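Local coordinates for protein 2-oxoadipate dioxygenase/decarboxylase, chloroplastic/amyloplastic (Oryza sativa, PDB 6W1K) that catalyses the iron(II)-dependent decarboxylation and hydroxylation of 2-oxoadipate with O2 to D-2-hydroxyglutarate, a step of lysine breakdown in plants, at residues N225-I230 with I302-S307; S242-D247 with I266-R271. All blocks are in the same frame, centred on the assembly; numbering follows the deposited sequence.

Interactions 1 and 2 have their centres 9 Å apart and meet through serines. Ser305 OG of interaction 1 and Ser243 OG of interaction 2 are 2.6 Å apart, a probable hydrogen bond, and Asn225 N probably bonds to Ser243 O at 2.7 Å. In sequence, both segments of interaction 2 fall between 225-230 and 302-307. The two contacts reach the same 2-oxoadipic acid from different parts of the fold: in 302-307, Phe303 lies against its carbon chain and far carboxylate, whereas in 266-271 Glu267 binds the nickel ion, here at the iron(II) site, that the 2-oxo end chelates. The side chain of Ile302 comes within about 5 Å of that metal.

Interaction 1: residues N225-I230 with I302-S307; sequences NSEGGI and IFESTS. With OOG (2-oxoadipic acid), chain F.
The carboxamide of Asn225 meets Ser305 through its ND2, which donates a hydrogen bond to Ser305 OG, 2.9 Å away and 20° out of the amide plane. OE1 of Glu304 reaches CG of Glu227 at 3.5 Å; the Glu227 carboxylate lies farther on, Glu227 OE1 to Glu304 OE1 4.3 Å, the two carboxylate planes 19° apart. On the side of 302-307 turned away from 225-230, one face of the Phe303 ring carries C3 of 2-oxoadipic acid, 3.6 Å above the plane and offset toward the rim; the ring also packs edge-to-face with Phe92.

Asparagine suits its place because it gives and accepts at once. CG of Asn225 stands anti to the backbone N (chi1 -179°), and Asn225 OD1 accepts from Glu227 N at 2.8 Å, closing an Asx turn. ND2 also bonds to Lys301 O. Ser305, small enough to sit at the interface, donates a hydrogen bond from OG to Ile302 O (2.9 Å), on a lone pair in the carbonyl plane, and has a further bond with Ser243. An alanine in place of Asn225 would probably leave Glu227 N without its acceptor and Ser305 OG and Lys301 O without this donor.

Like charges as near as those of Glu227 and Glu304 would probably repel mildly, and Lys95, salt-bridged to Glu304 OE2, is likely to offset that. The buried amide and hydroxyl thus tie the loop to the 3-10 turn bearing the pocket residue Phe303.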
loop_
_atom_site.group_PDB
_atom_site.type_symbol
_atom_site.label_atom_id
_atom_site.label_comp_id
_atom_site.label_asym_id
_atom_site.label_seq_id
_atom_site.Cartn_x
_atom_site.Cartn_y
_atom_site.Cartn_z
ATOM N N ASN A 225 4.133 -14.081 -1.125
ATOM C CA ASN A 225 4.110 -14.141 0.335
ATOM C C ASN A 225 3.412 -15.415 0.802
ATOM O O ASN A 225 2.232 -15.620 0.511
ATOM C CB ASN A 225 3.384 -12.903 0.882
ATOM C CG ASN A 225 3.334 -12.871 2.398
ATOM O OD1 ASN A 225 3.519 -13.888 3.049
ATOM N ND2 ASN A 225 3.087 -11.692 2.966
ATOM N N SER A 226 4.141 -16.232 1.570
ATOM C CA SER A 226 3.706 -17.552 2.016
ATOM C C SER A 226 2.974 -17.545 3.347
ATOM O O SER A 226 2.448 -18.589 3.743
ATOM C CB SER A 226 4.918 -18.505 2.171
ATOM O OG SER A 226 5.694 -18.211 3.329
ATOM N N GLU A 227 2.989 -16.441 4.081
ATOM C CA GLU A 227 2.549 -16.468 5.469
ATOM C C GLU A 227 1.031 -16.463 5.499
ATOM O O GLU A 227 0.411 -15.568 4.930
ATOM C CB GLU A 227 3.099 -15.276 6.246
ATOM C CG GLU A 227 2.937 -15.395 7.772
ATOM C CD GLU A 227 3.509 -16.697 8.375
ATOM O OE1 GLU A 227 4.683 -17.065 8.099
ATOM O OE2 GLU A 227 2.765 -17.351 9.147
ATOM N N GLY A 228 0.435 -17.446 6.173
ATOM C CA GLY A 228 -1.010 -17.585 6.120
ATOM C C GLY A 228 -1.542 -18.096 4.799
ATOM O O GLY A 228 -2.718 -17.878 4.482
ATOM N N GLY A 229 -0.710 -18.786 4.029
ATOM C CA GLY A 229 -1.058 -19.183 2.686
ATOM C C GLY A 229 -0.800 -18.082 1.676
ATOM O O GLY A 229 -0.690 -16.900 2.001
ATOM N N ILE A 230 -0.710 -18.489 0.411
ATOM C CA ILE A 230 -0.473 -17.498 -0.626
ATOM C C ILE A 230 -1.705 -16.641 -0.876
ATOM O O ILE A 230 -1.585 -15.549 -1.436
ATOM C CB ILE A 230 -0.004 -18.164 -1.933
ATOM C CG1 ILE A 230 -1.002 -19.226 -2.401
ATOM C CG2 ILE A 230 1.401 -18.802 -1.738
ATOM C CD1 ILE A 230 -0.797 -19.630 -3.859
ATOM N N ILE A 302 -0.157 -9.682 5.282
ATOM C CA ILE A 302 0.417 -9.018 4.118
ATOM C C ILE A 302 1.538 -8.084 4.540
ATOM O O ILE A 302 2.497 -7.893 3.785
ATOM C CB ILE A 302 -0.689 -8.274 3.339
ATOM C CG1 ILE A 302 -1.677 -9.286 2.762
ATOM C CG2 ILE A 302 -0.120 -7.431 2.196
ATOM C CD1 ILE A 302 -2.951 -8.666 2.195
ATOM N N PHE A 303 1.469 -7.526 5.766
ATOM C CA PHE A 303 2.575 -6.713 6.282
ATOM C C PHE A 303 3.898 -7.471 6.199
ATOM O O PHE A 303 4.970 -6.863 6.120
ATOM C CB PHE A 303 2.354 -6.307 7.758
ATOM C CG PHE A 303 1.490 -5.083 7.946
ATOM C CD1 PHE A 303 1.887 -3.842 7.452
ATOM C CD2 PHE A 303 0.291 -5.172 8.632
ATOM C CE1 PHE A 303 1.093 -2.721 7.623
ATOM C CE2 PHE A 303 -0.523 -4.051 8.798
ATOM C CZ PHE A 303 -0.117 -2.823 8.296
ATOM N N GLU A 304 3.840 -8.794 6.254
ATOM C CA GLU A 304 5.039 -9.602 6.328
ATOM C C GLU A 304 5.683 -9.848 4.968
ATOM O O GLU A 304 6.730 -10.516 4.899
ATOM C CB GLU A 304 4.699 -10.912 7.044
ATOM C CG GLU A 304 4.293 -10.663 8.507
ATOM C CD GLU A 304 4.114 -11.926 9.319
ATOM O OE1 GLU A 304 4.893 -12.881 9.101
ATOM O OE2 GLU A 304 3.194 -11.949 10.177
ATOM N N SER A 305 5.134 -9.277 3.901
ATOM C CA SER A 305 5.792 -9.340 2.602
ATOM C C SER A 305 7.181 -8.724 2.637
ATOM O O SER A 305 8.026 -9.083 1.812
ATOM C CB SER A 305 4.934 -8.635 1.563
ATOM O OG SER A 305 3.643 -9.230 1.519
ATOM N N THR A 306 7.443 -7.827 3.577
ATOM C CA THR A 306 8.745 -7.207 3.692
ATOM C C THR A 306 9.596 -7.830 4.785
ATOM O O THR A 306 10.731 -7.373 4.990
ATOM C CB THR A 306 8.611 -5.697 3.969
ATOM O OG1 THR A 306 7.685 -5.475 5.045
ATOM C CG2 THR A 306 8.170 -4.931 2.724
ATOM N N SER A 307 9.090 -8.859 5.473
ATOM C CA SER A 307 9.802 -9.426 6.615
ATOM C C SER A 307 11.000 -10.251 6.174
ATOM O O SER A 307 11.013 -10.856 5.099
ATOM C CB SER A 307 8.894 -10.329 7.454
ATOM O OG SER A 307 8.565 -11.532 6.760
HETATM C C2 OOG F . 0.196 -2.592 4.354
HETATM C C3 OOG F . -0.304 -4.032 4.479
HETATM C C4 OOG F . -1.832 -4.054 4.591
HETATM C C6 OOG F . -3.766 -4.677 2.892
HETATM O O4 OOG F . -4.505 -5.105 3.814
HETATM O O3 OOG F . -4.074 -4.892 1.699
HETATM C C5 OOG F . -2.497 -3.900 3.222
HETATM C C1 OOG F . 1.725 -2.503 4.470
HETATM O O1 OOG F . 2.243 -1.468 4.710
HETATM O O2 OOG F . 2.537 -3.624 4.293
HETATM O O5 OOG F . -2.038 -3.178 2.410
#

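Interaction 2: residues S242-D247 with I266-R271; sequences SSTVAD and IEFAER. With NI (nickel (II) ion), chain E; OOG (2-oxoadipic acid), chain F.
The two-histidine, one-carboxylate metal site of this glyoxalase-clan protein takes its carboxylate from an antiparallel strand pair: Ser242 faces Phe268 and Ser243 faces Glu267. The first pair is hydrogen-bonded, with Phe268 N to Ser242 O at 2.8 Å and Ser242 N to Phe268 O at 2.9 Å; the second is non-hydrogen-bonded. Thr244 N bonds to Ile266 O at 2.9 Å. Ile266 N turns instead to Thr244 OG1, 3.1 Å away, a side-chain acceptor that extends the pairing just past strand 239-243.

Glu267 and Ser243 share the face toward the metal. With CG anti to the backbone N (chi1 179°), Glu267 reaches the nickel ion, here at the iron(II) site, with OE1 at 1.9 Å. His59 and His195 complete the protein ligands, and Gln241 bonds to OE2, helping to fix the carboxylate. On the other face Ser242 OG, bonded to Asn214, lies in plane at the edge of the Phe268 ring, 3.2 Å from CD2. Beyond the pair, Thr244 CG2 touches CZ of Phe268 at 3.8 Å.

Helix 38-51 packs on Thr244 and Ile266, helix 210-219 supplies Asn214, and strand 195-199 pairs in parallel with strand 258-271, placing Thr196 and Ile198 against Ile266.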
loop_
_atom_site.group_PDB
_atom_site.type_symbol
_atom_site.label_atom_id
_atom_site.label_comp_id
_atom_site.label_asym_id
_atom_site.label_seq_id
_atom_site.Cartn_x
_atom_site.Cartn_y
_atom_site.Cartn_z
ATOM N N SER A 242 -3.362 -11.471 -2.363
ATOM C CA SER A 242 -2.041 -12.091 -2.425
ATOM C C SER A 242 -1.023 -10.992 -2.703
ATOM O O SER A 242 -1.380 -9.879 -3.105
ATOM C CB SER A 242 -1.987 -13.191 -3.488
ATOM O OG SER A 242 -2.329 -12.672 -4.753
ATOM N N SER A 243 0.256 -11.297 -2.476
ATOM C CA SER A 243 1.308 -10.291 -2.585
ATOM C C SER A 243 2.631 -10.986 -2.878
ATOM O O SER A 243 2.838 -12.130 -2.478
ATOM C CB SER A 243 1.479 -9.456 -1.310
ATOM O OG SER A 243 1.944 -10.234 -0.233
ATOM N N THR A 244 3.525 -10.285 -3.582
ATOM C CA THR A 244 4.859 -10.806 -3.802
ATOM C C THR A 244 5.701 -10.584 -2.553
ATOM O O THR A 244 5.397 -9.737 -1.704
ATOM C CB THR A 244 5.546 -10.132 -4.992
ATOM O OG1 THR A 244 5.539 -8.713 -4.810
ATOM C CG2 THR A 244 4.883 -10.495 -6.308
ATOM N N VAL A 245 6.760 -11.380 -2.442
ATOM C CA VAL A 245 7.845 -11.067 -1.526
ATOM C C VAL A 245 8.557 -9.815 -2.014
ATOM O O VAL A 245 8.883 -9.689 -3.203
ATOM C CB VAL A 245 8.804 -12.262 -1.425
ATOM C CG1 VAL A 245 9.973 -11.944 -0.496
ATOM C CG2 VAL A 245 8.038 -13.497 -0.945
ATOM N N ALA A 246 8.803 -8.886 -1.090
ATOM C CA ALA A 246 9.406 -7.615 -1.425
ATOM C C ALA A 246 10.766 -7.817 -2.083
ATOM O O ALA A 246 11.490 -8.777 -1.796
ATOM C CB ALA A 246 9.559 -6.746 -0.171
ATOM N N ASP A 247 11.093 -6.907 -2.998
ATOM C CA ASP A 247 12.441 -6.815 -3.524
ATOM C C ASP A 247 13.415 -6.373 -2.431
ATOM O O ASP A 247 13.043 -5.748 -1.435
ATOM C CB ASP A 247 12.503 -5.833 -4.691
ATOM C CG ASP A 247 12.002 -6.450 -5.992
ATOM O OD1 ASP A 247 12.244 -7.653 -6.232
ATOM O OD2 ASP A 247 11.351 -5.732 -6.777
ATOM N N ILE A 266 4.371 -5.836 -4.485
ATOM C CA ILE A 266 3.126 -5.565 -5.192
ATOM C C ILE A 266 2.072 -6.562 -4.723
ATOM O O ILE A 266 2.375 -7.730 -4.453
ATOM C CB ILE A 266 3.320 -5.605 -6.731
ATOM C CG1 ILE A 266 2.018 -5.196 -7.437
ATOM C CG2 ILE A 266 3.784 -6.982 -7.235
ATOM C CD1 ILE A 266 2.166 -4.845 -8.955
ATOM N N GLU A 267 0.834 -6.091 -4.605
ATOM C CA GLU A 267 -0.275 -6.907 -4.137
ATOM C C GLU A 267 -1.291 -7.076 -5.266
ATOM O O GLU A 267 -1.307 -6.319 -6.250
ATOM C CB GLU A 267 -0.891 -6.272 -2.877
ATOM C CG GLU A 267 -2.060 -7.012 -2.297
ATOM C CD GLU A 267 -2.880 -6.144 -1.346
ATOM O OE1 GLU A 267 -2.271 -5.437 -0.528
ATOM O OE2 GLU A 267 -4.135 -6.160 -1.416
ATOM N N PHE A 268 -2.075 -8.153 -5.151
ATOM C CA PHE A 268 -3.177 -8.476 -6.056
ATOM C C PHE A 268 -4.416 -8.770 -5.218
ATOM O O PHE A 268 -4.342 -9.492 -4.216
ATOM C CB PHE A 268 -2.807 -9.662 -6.947
ATOM C CG PHE A 268 -1.332 -9.751 -7.229
ATOM C CD1 PHE A 268 -0.712 -8.846 -8.081
ATOM C CD2 PHE A 268 -0.569 -10.755 -6.643
ATOM C CE1 PHE A 268 0.656 -8.938 -8.345
ATOM C CE2 PHE A 268 0.788 -10.856 -6.894
ATOM C CZ PHE A 268 1.408 -9.944 -7.736
ATOM N N ALA A 269 -5.539 -8.176 -5.595
ATOM C CA ALA A 269 -6.731 -8.270 -4.771
ATOM C C ALA A 269 -7.956 -8.512 -5.627
ATOM O O ALA A 269 -8.115 -7.927 -6.708
ATOM C CB ALA A 269 -6.921 -7.010 -3.919
ATOM N N GLU A 270 -8.822 -9.386 -5.132
ATOM C CA GLU A 270 -10.118 -9.640 -5.750
ATOM C C GLU A 270 -11.196 -9.282 -4.744
ATOM O O GLU A 270 -11.182 -9.784 -3.613
ATOM C CB GLU A 270 -10.279 -11.104 -6.182
ATOM C CG GLU A 270 -11.585 -11.342 -6.999
ATOM C CD GLU A 270 -11.634 -12.685 -7.744
ATOM O OE1 GLU A 270 -10.609 -13.384 -7.785
ATOM O OE2 GLU A 270 -12.712 -13.039 -8.285
ATOM N N ARG A 271 -12.110 -8.417 -5.143
ATOM C CA ARG A 271 -13.275 -8.069 -4.343
ATOM C C ARG A 271 -14.497 -8.712 -4.981
ATOM O O ARG A 271 -14.865 -8.371 -6.113
ATOM C CB ARG A 271 -13.437 -6.554 -4.246
ATOM C CG ARG A 271 -12.174 -5.834 -3.714
ATOM C CD ARG A 271 -12.332 -4.282 -3.629
ATOM N NE ARG A 271 -11.172 -3.748 -2.919
ATOM C CZ ARG A 271 -11.063 -3.662 -1.597
ATOM N NH1 ARG A 271 -9.951 -3.201 -1.061
ATOM N NH2 ARG A 271 -12.076 -4.005 -0.818
HETATM NI NI NI E . -2.446 -3.790 0.413
HETATM C C2 OOG F . 0.196 -2.592 4.354
HETATM C C3 OOG F . -0.304 -4.032 4.479
HETATM C C4 OOG F . -1.832 -4.054 4.591
HETATM C C6 OOG F . -3.766 -4.677 2.892
HETATM O O4 OOG F . -4.505 -5.105 3.814
HETATM O O3 OOG F . -4.074 -4.892 1.699
HETATM C C5 OOG F . -2.497 -3.900 3.222
HETATM C C1 OOG F . 1.725 -2.503 4.470
HETATM O O1 OOG F . 2.243 -1.468 4.710
HETATM O O2 OOG F . 2.537 -3.624 4.293
HETATM O O5 OOG F . -2.038 -3.178 2.410
#